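Local coordinates for linoleate 11-lipoxygenase (Gaeumannomyces graminis, PDB 5FX8), which oxygenates linoleic and alpha-linolenic acids with a catalytic manganese ion, giving 11S- and 13R-hydroperoxy fatty acids, at the interface of chains A and B. Sequence-based numbering; all coordinates share one arbitrary frame. Chains: chain A/B, Linoleate 11-lipoxygenase.

Contact 1: the interface of chains A and B. Residues chain A 527; chain B 101-102, 105.
A:Arg527 sends its CG anti to the backbone N (chi1 167°), and bends at chi2 and chi3 (67°) then turn the guanidinium toward chain B, where it comes up against B:Gln102 and B:Ala105. The arginine belongs to the first turn of helix 526-539; its partners lie on the long helix 86-124 of the other copy of this manganese lipoxygenase. The two terminal nitrogens divide the surface of that helix between them. NH1 reaches toward the methyl group of B:Ala105, with 3.8 Å between NH1 and CB, and also faces the main-chain carbonyl of B:Arg101, whose O is 3.9 Å from A:Arg527 NH1. That spacing is long for a hydrogen bond, although the charge may still be weakly drawn to the carbonyl. NH2 rests against B:Gln102, 3.9 Å from its CA and just as far from its CG.

The B:Gln102 side chain runs extended beyond CG and crosses the arginine at about a right angle. Its amide plane is turned 21° from the guanidinium, but the two groups are not stacked: A:Arg527 NH2 and B:Gln102 CD are 5.0 Å apart, and it is the aliphatic stem that makes the contact. B:Arg101 takes part through its backbone; its own guanidinium is directed elsewhere, with its CZ 9.0 Å from that of A:Arg527. The patch hides 112 Å² in all, more than half of it on A:Arg527. It gives the deposited assembly a small touching point between the two copies, which may reflect crystal packing rather than a physiological dimer.

Contact 2: the interface of chains A and B. Residues chain A 109, 112-113, 116; chain B 112, 342.
B:Tyr112 lays one face of its ring over the backbone of A:Arg113, whose CA sits 4.1 Å above the ring plane and over its centre. Both residues come from helix 86-124, present in each copy of this lipoxygenase-family enzyme, so two equivalent helices meet here. In B:Tyr112 the CG stands anti to the carbonyl carbon (chi1 -81°), which carries the ring across to chain A, where it buries 55 Å².

A:Arg113, the next most buried, contributes mainly CA and the start of its side chain: its CG lies 4.1 Å from CD1 of B:Tyr112. The chain then bends at chi3, and the guanidinium ends up turned steeply from the tyrosine ring. The opposite edge of that ring meets A:Asn116, whose CG is 3.6 Å from B:Tyr112 CE2. This amide stands nearly upright to the ring, 74° between the planes, with OD1 at the edge and in the ring plane. A hydrogen bond within chain A fixes its rotation: ND2 donates to the backbone O of A:Tyr112 over 2.9 Å, approaching from above the carbonyl plane. A:Asn116 is also an N-glycosylation site, and ND2 is the atom to which an N-linked sugar attaches.

The phenol end of B:Tyr112 points at its counterpart, with OH 3.8 Å from CB of A:Tyr112. The ring of A:Tyr112 in turn offers CD2 to the far end of the B:Phe342 ring, at the start of helix 342-346, with 3.9 Å from CD2 to CZ. The methyl group of A:Ala109 lies beside the same phenylalanine, its CB 4.4 Å from B:Phe342 CE1.

Contact 1: the interface of chains A and B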
loop_
_atom_site.group_PDB
_atom_site.type_symbol
_atom_site.label_atom_id
_atom_site.label_comp_id
_atom_site.label_asym_id
_atom_site.label_seq_id
_atom_site.Cartn_x
_atom_site.Cartn_y
_atom_site.Cartn_z
ATOM N N ARG A 527 17.300 -10.963 13.223
ATOM C CA ARG A 527 16.776 -9.643 13.539
ATOM C C ARG A 527 16.599 -8.813 12.274
ATOM O O ARG A 527 15.598 -8.103 12.108
ATOM C CB ARG A 527 17.720 -8.957 14.519
ATOM C CG ARG A 527 17.461 -7.500 14.694
ATOM C CD ARG A 527 16.880 -7.230 16.028
ATOM N NE ARG A 527 17.866 -7.501 17.058
ATOM C CZ ARG A 527 17.670 -7.291 18.353
ATOM N NH1 ARG A 527 16.514 -6.802 18.782
ATOM N NH2 ARG A 527 18.634 -7.567 19.215
ATOM N N ARG B 101 18.705 -0.743 20.550
ATOM C CA ARG B 101 17.745 -1.735 20.076
ATOM C C ARG B 101 17.941 -3.062 20.784
ATOM O O ARG B 101 16.959 -3.716 21.193
ATOM C CB ARG B 101 17.858 -1.897 18.562
ATOM C CG ARG B 101 17.464 -0.649 17.828
ATOM C CD ARG B 101 17.195 -0.856 16.371
ATOM N NE ARG B 101 17.010 0.441 15.713
ATOM C CZ ARG B 101 15.844 1.058 15.470
ATOM N NH1 ARG B 101 14.671 0.525 15.814
ATOM N NH2 ARG B 101 15.854 2.239 14.866
ATOM N N GLN B 102 19.208 -3.459 20.957
ATOM C CA GLN B 102 19.531 -4.673 21.698
ATOM C C GLN B 102 19.024 -4.604 23.127
ATOM O O GLN B 102 18.481 -5.582 23.649
ATOM C CB GLN B 102 21.037 -4.895 21.677
ATOM C CG GLN B 102 21.545 -5.126 20.275
ATOM C CD GLN B 102 23.017 -5.388 20.226
ATOM O OE1 GLN B 102 23.749 -5.083 21.171
ATOM N NE2 GLN B 102 23.470 -5.964 19.116
ATOM N N ALA B 105 14.857 -4.890 23.205
ATOM C CA ALA B 105 14.173 -6.125 22.827
ATOM C C ALA B 105 13.330 -6.745 23.956
ATOM O O ALA B 105 12.134 -7.034 23.772
ATOM C CB ALA B 105 15.220 -7.107 22.316
#

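Contact 2: the interface of chains A and B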
loop_
_atom_site.group_PDB
_atom_site.type_symbol
_atom_site.label_atom_id
_atom_site.label_comp_id
_atom_site.label_asym_id
_atom_site.label_seq_id
_atom_site.Cartn_x
_atom_site.Cartn_y
_atom_site.Cartn_z
ATOM N N ALA A 109 1.533 0.064 14.385
ATOM C CA ALA A 109 1.543 -0.595 15.681
ATOM C C ALA A 109 1.417 -2.095 15.516
ATOM O O ALA A 109 2.151 -2.863 16.142
ATOM C CB ALA A 109 0.426 -0.058 16.559
ATOM N N TYR A 112 4.692 -3.748 14.228
ATOM C CA TYR A 112 5.716 -3.860 15.256
ATOM C C TYR A 112 5.384 -4.970 16.245
ATOM O O TYR A 112 6.254 -5.773 16.605
ATOM C CB TYR A 112 5.863 -2.524 15.957
ATOM C CG TYR A 112 6.714 -1.575 15.186
ATOM C CD1 TYR A 112 7.840 -2.023 14.541
ATOM C CD2 TYR A 112 6.401 -0.229 15.109
ATOM C CE1 TYR A 112 8.626 -1.171 13.836
ATOM C CE2 TYR A 112 7.184 0.631 14.406
ATOM C CZ TYR A 112 8.302 0.151 13.761
ATOM O OH TYR A 112 9.143 0.980 13.049
ATOM N N ARG A 113 4.131 -5.041 16.683
ATOM C CA ARG A 113 3.727 -6.119 17.577
ATOM C C ARG A 113 3.973 -7.503 16.949
ATOM O O ARG A 113 4.609 -8.372 17.559
ATOM C CB ARG A 113 2.271 -5.904 17.959
ATOM C CG ARG A 113 1.709 -6.877 18.917
ATOM C CD ARG A 113 0.212 -6.817 18.829
ATOM N NE ARG A 113 -0.223 -5.433 18.739
ATOM C CZ ARG A 113 -1.388 -5.058 18.223
ATOM N NH1 ARG A 113 -2.217 -5.983 17.759
ATOM N NH2 ARG A 113 -1.720 -3.764 18.173
ATOM N N ASN A 116 7.638 -8.290 16.741
ATOM C CA ASN A 116 8.203 -8.675 18.014
ATOM C C ASN A 116 7.853 -10.116 18.324
ATOM O O ASN A 116 8.697 -10.876 18.810
ATOM C CB ASN A 116 7.710 -7.719 19.098
ATOM C CG ASN A 116 8.616 -6.528 19.279
ATOM O OD1 ASN A 116 9.283 -6.426 20.284
ATOM N ND2 ASN A 116 8.648 -5.630 18.313
ATOM N N TYR B 112 4.496 -6.156 25.015
ATOM C CA TYR B 112 3.492 -6.528 24.023
ATOM C C TYR B 112 2.640 -7.695 24.506
ATOM O O TYR B 112 1.405 -7.664 24.402
ATOM C CB TYR B 112 4.167 -6.848 22.689
ATOM C CG TYR B 112 4.493 -5.618 21.893
ATOM C CD1 TYR B 112 3.590 -4.567 21.805
ATOM C CD2 TYR B 112 5.713 -5.477 21.265
ATOM C CE1 TYR B 112 3.892 -3.417 21.086
ATOM C CE2 TYR B 112 6.026 -4.336 20.540
ATOM C CZ TYR B 112 5.116 -3.310 20.456
ATOM O OH TYR B 112 5.428 -2.179 19.742
ATOM N N PHE B 342 3.975 5.883 17.517
ATOM C CA PHE B 342 3.318 5.663 18.804
ATOM C C PHE B 342 2.802 6.949 19.436
ATOM O O PHE B 342 1.846 6.902 20.209
ATOM C CB PHE B 342 4.260 4.949 19.764
ATOM C CG PHE B 342 4.560 3.555 19.371
ATOM C CD1 PHE B 342 3.575 2.595 19.404
ATOM C CD2 PHE B 342 5.824 3.198 18.966
ATOM C CE1 PHE B 342 3.848 1.309 19.027
ATOM C CE2 PHE B 342 6.104 1.910 18.584
ATOM C CZ PHE B 342 5.124 0.962 18.619
#

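About 13 Å separates the C-alpha centres of contact 1 and contact 2, and helix 86-124 of chain B runs through both: its residues 101, 102 and 105 serve contact 1, and residue 112, two turns beyond residue 105, serves contact 2. Chain A answers with different elements, helix 526-539 in the first and its own helix 86-124 in the second. These two elements of chain A also come together around the N-glycosylation site at A:Asn116, where the sugar lies near A:Val530 and A:Glu531. The pairing is not an exact two-fold, and it may or may not persist in solution.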